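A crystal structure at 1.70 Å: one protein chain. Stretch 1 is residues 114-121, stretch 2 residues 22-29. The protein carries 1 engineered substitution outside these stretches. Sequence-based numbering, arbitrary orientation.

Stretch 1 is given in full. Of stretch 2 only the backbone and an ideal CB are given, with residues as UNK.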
# COMPACT_ATOMS: atom_id res chain seq x y z
N LEU A 114 -19.84 2.83 -7.74
CA LEU A 114 -21.15 3.22 -7.22
C LEU A 114 -21.20 3.21 -5.69
O LEU A 114 -21.66 4.18 -5.07
CB LEU A 114 -22.23 2.29 -7.78
CG LEU A 114 -22.45 2.33 -9.30
CD1 LEU A 114 -23.34 1.14 -9.69
CD2 LEU A 114 -23.07 3.65 -9.72
N ASP A 115 -20.73 2.12 -5.09
CA ASP A 115 -20.75 2.00 -3.62
C ASP A 115 -19.97 3.15 -2.96
O ASP A 115 -20.32 3.58 -1.86
CB ASP A 115 -20.15 0.66 -3.15
CG ASP A 115 -21.07 -0.55 -3.39
OD1 ASP A 115 -22.27 -0.36 -3.68
OD2 ASP A 115 -20.58 -1.71 -3.26
N ALA A 116 -18.93 3.66 -3.63
CA ALA A 116 -18.14 4.76 -3.07
C ALA A 116 -18.78 6.13 -3.26
O ALA A 116 -18.32 7.11 -2.68
CB ALA A 116 -16.71 4.77 -3.67
N GLY A 117 -19.81 6.23 -4.10
CA GLY A 117 -20.46 7.52 -4.27
C GLY A 117 -20.38 8.18 -5.64
O GLY A 117 -20.67 9.37 -5.76
N ALA A 118 -19.98 7.45 -6.67
CA ALA A 118 -19.91 8.06 -8.00
C ALA A 118 -21.31 8.43 -8.46
O ALA A 118 -22.24 7.64 -8.31
CB ALA A 118 -19.27 7.09 -9.00
N ALA A 119 -21.46 9.62 -9.04
CA ALA A 119 -22.77 10.09 -9.51
C ALA A 119 -22.98 9.84 -11.00
O ALA A 119 -24.10 9.95 -11.50
CB ALA A 119 -22.93 11.58 -9.20
N GLY A 120 -21.91 9.52 -11.71
CA GLY A 120 -22.01 9.26 -13.13
C GLY A 120 -21.07 8.15 -13.56
O GLY A 120 -19.95 8.03 -13.06
N ILE A 121 -21.53 7.32 -14.49
CA ILE A 121 -20.73 6.24 -15.02
C ILE A 121 -20.66 6.40 -16.54
O ILE A 121 -21.69 6.52 -17.20
CB ILE A 121 -21.37 4.86 -14.70
CG1 ILE A 121 -21.45 4.65 -13.18
CG2 ILE A 121 -20.58 3.75 -15.37
CD1 ILE A 121 -20.10 4.49 -12.46
N UNK A 22 -21.78 12.71 2.40
CA UNK A 22 -20.83 12.78 1.29
C UNK A 22 -20.28 11.45 0.81
O UNK A 22 -19.48 11.41 -0.13
CB UNK A 22 -19.65 13.67 1.70
N UNK A 23 -20.72 10.37 1.45
CA UNK A 23 -20.35 9.01 1.07
C UNK A 23 -21.35 8.53 0.02
O UNK A 23 -21.23 7.41 -0.51
CB UNK A 23 -20.33 8.08 2.28
N UNK A 24 -22.33 9.37 -0.29
CA UNK A 24 -23.35 9.06 -1.29
C UNK A 24 -23.24 10.02 -2.47
O UNK A 24 -22.77 11.15 -2.31
CB UNK A 24 -24.75 9.13 -0.67
N UNK A 25 -23.68 9.59 -3.66
CA UNK A 25 -23.58 10.48 -4.82
C UNK A 25 -24.38 11.76 -4.77
O UNK A 25 -25.53 11.77 -4.32
CB UNK A 25 -24.01 9.71 -6.07
N UNK A 26 -23.76 12.83 -5.24
CA UNK A 26 -24.44 14.11 -5.33
C UNK A 26 -25.39 14.00 -6.51
O UNK A 26 -25.31 13.05 -7.30
CB UNK A 26 -23.46 15.27 -5.49
N UNK A 27 -26.28 14.98 -6.67
CA UNK A 27 -27.27 14.89 -7.75
C UNK A 27 -26.80 15.37 -9.12
O UNK A 27 -27.14 16.48 -9.56
CB UNK A 27 -28.51 15.70 -7.36
N UNK A 28 -26.04 14.52 -9.81
CA UNK A 28 -25.54 14.86 -11.14
C UNK A 28 -26.72 14.94 -12.11
O UNK A 28 -26.70 15.73 -13.06
CB UNK A 28 -24.51 13.83 -11.62
N UNK A 29 -27.75 14.13 -11.87
CA UNK A 29 -28.94 14.13 -12.72
C UNK A 29 -29.50 15.56 -12.82
O UNK A 29 -29.76 16.08 -13.92
CB UNK A 29 -30.00 13.17 -12.17

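At position 22 CA-to-CB points away from stretch 1, and no atom of that stretch lies within 5.5 Å of the ideal CB. Nothing visible restricts the side chain; the residue is Leu22, which makes its link through the backbone: one water donates to both Leu22 O (2.8 Å) and Ala116 O (2.9 Å).

Position 23 points sideways, its ideal CB 5.4 Å from Ala116 O, so many small or medium side chains, polar or apolar, would fit. The backbone carries the contact here. The carbonyl oxygen of 23 lies 3.6 Å from Ala116 O and 3.8 Å from Gly117 CA. The two oxygens, the O of 23 and Ala116 O, are both acceptors and cannot bond each other directly; waters link this backbone to stretch 1 instead. The deposited residue is Thr23, with chi1 in p; a water donates to Thr23 O and Asp115 O, at 2.8 Å each. Gly117 leaves the helix with positive phi, and an ideal CB on it would come within 3.2 Å of Thr23 O.

Position 24 is extended (phi -115°, psi 154°) and points away, leaving room for a large side chain as far as stretch 1 is concerned. It is Tyr24, whose hydroxyl is hydrogen-bonded elsewhere in the structure.

Position 25 points toward stretch 1. Its ideal CB is 3.4 Å from Gly117 O, 3.5 Å from Ala118 O and 3.7 Å from Ala119 CA, a tight setting that favours a compact side chain; alanine, serine or proline could be accommodated, the apolar ones matching the Ala119 methyl, and phi of -64° is compatible with the proline ring. Pro25 occupies it, with CB 3.9 Å from Ala119 CB. Its CA makes a CA-H...O contact with Gly117 O at 3.3 Å.

At 26 the ideal CB points sideways, 5.3 Å from Ala119 CB, and phi/psi of -75°/170° does not demand glycine, so several small residues appear possible. Gly26 is found; its carbonyl oxygen packs 3.4 Å from Ala119 CB, and Gly26 O accepts a hydrogen bond from the backbone N of 28 (3.0 Å).

Position 27 points away and directly precedes a helix, where Asn, Asp, Ser or Thr could cap. Asn27 does so, its side chain capping a backbone N just past the stretch.

The CB at 28 points toward stretch 1, 3.7 Å from Ala119 CB and 5.0 Å from Gly120 N. An apolar side chain such as Leu, Ile, Val or Met suits the approach to the Ala119 methyl and the side-chain-free backbone of Gly120. Leu28 (chi1 t, chi2 p) places CB 3.6 Å from Ala119 CB and extends CD2 to 3.7 Å from Gly120 CA, where an ideal CB on Gly120 would clash with it at 2.7 Å.

Position 29 points sideways with no neighbour from stretch 1, so a long polar chain is acceptable; Arg29 is hydrogen-bonded elsewhere.

Stretch 2 22-29: LTYPGNLR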
# COMPACT_ATOMS: atom_id res chain seq x y z
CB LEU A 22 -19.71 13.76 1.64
CG LEU A 22 -20.20 15.20 1.88
CD1 LEU A 22 -19.02 16.06 2.29
CD2 LEU A 22 -20.87 15.77 0.64
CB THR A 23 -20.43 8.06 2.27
OG1 THR A 23 -21.64 8.30 2.99
CG2 THR A 23 -19.23 8.26 3.19
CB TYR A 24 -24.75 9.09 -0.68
CG TYR A 24 -25.07 7.80 0.02
CD1 TYR A 24 -24.73 7.61 1.36
CD2 TYR A 24 -25.61 6.72 -0.68
CE1 TYR A 24 -24.93 6.37 1.98
CE2 TYR A 24 -25.80 5.49 -0.07
CZ TYR A 24 -25.46 5.32 1.26
OH TYR A 24 -25.68 4.09 1.87
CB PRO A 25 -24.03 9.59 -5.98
CG PRO A 25 -25.11 8.76 -5.34
CD PRO A 25 -24.45 8.38 -3.99
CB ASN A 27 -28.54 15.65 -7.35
CG ASN A 27 -29.73 15.23 -8.18
OD1 ASN A 27 -29.56 14.62 -9.24
ND2 ASN A 27 -30.94 15.55 -7.72
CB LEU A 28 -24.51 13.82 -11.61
CG LEU A 28 -24.00 13.96 -13.05
CD1 LEU A 28 -23.31 15.33 -13.22
CD2 LEU A 28 -23.04 12.81 -13.38
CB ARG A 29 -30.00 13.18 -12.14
CG ARG A 29 -31.23 12.92 -13.03
CD ARG A 29 -30.99 11.76 -14.02
NE ARG A 29 -30.67 10.52 -13.33
CZ ARG A 29 -31.54 9.69 -12.76
NH1 ARG A 29 -32.86 9.94 -12.77
NH2 ARG A 29 -31.10 8.61 -12.15
O HOH W 1 -18.12 9.89 -2.01
O HOH W 2 -19.53 5.31 0.21
O HOH W 3 -22.56 5.34 -2.03
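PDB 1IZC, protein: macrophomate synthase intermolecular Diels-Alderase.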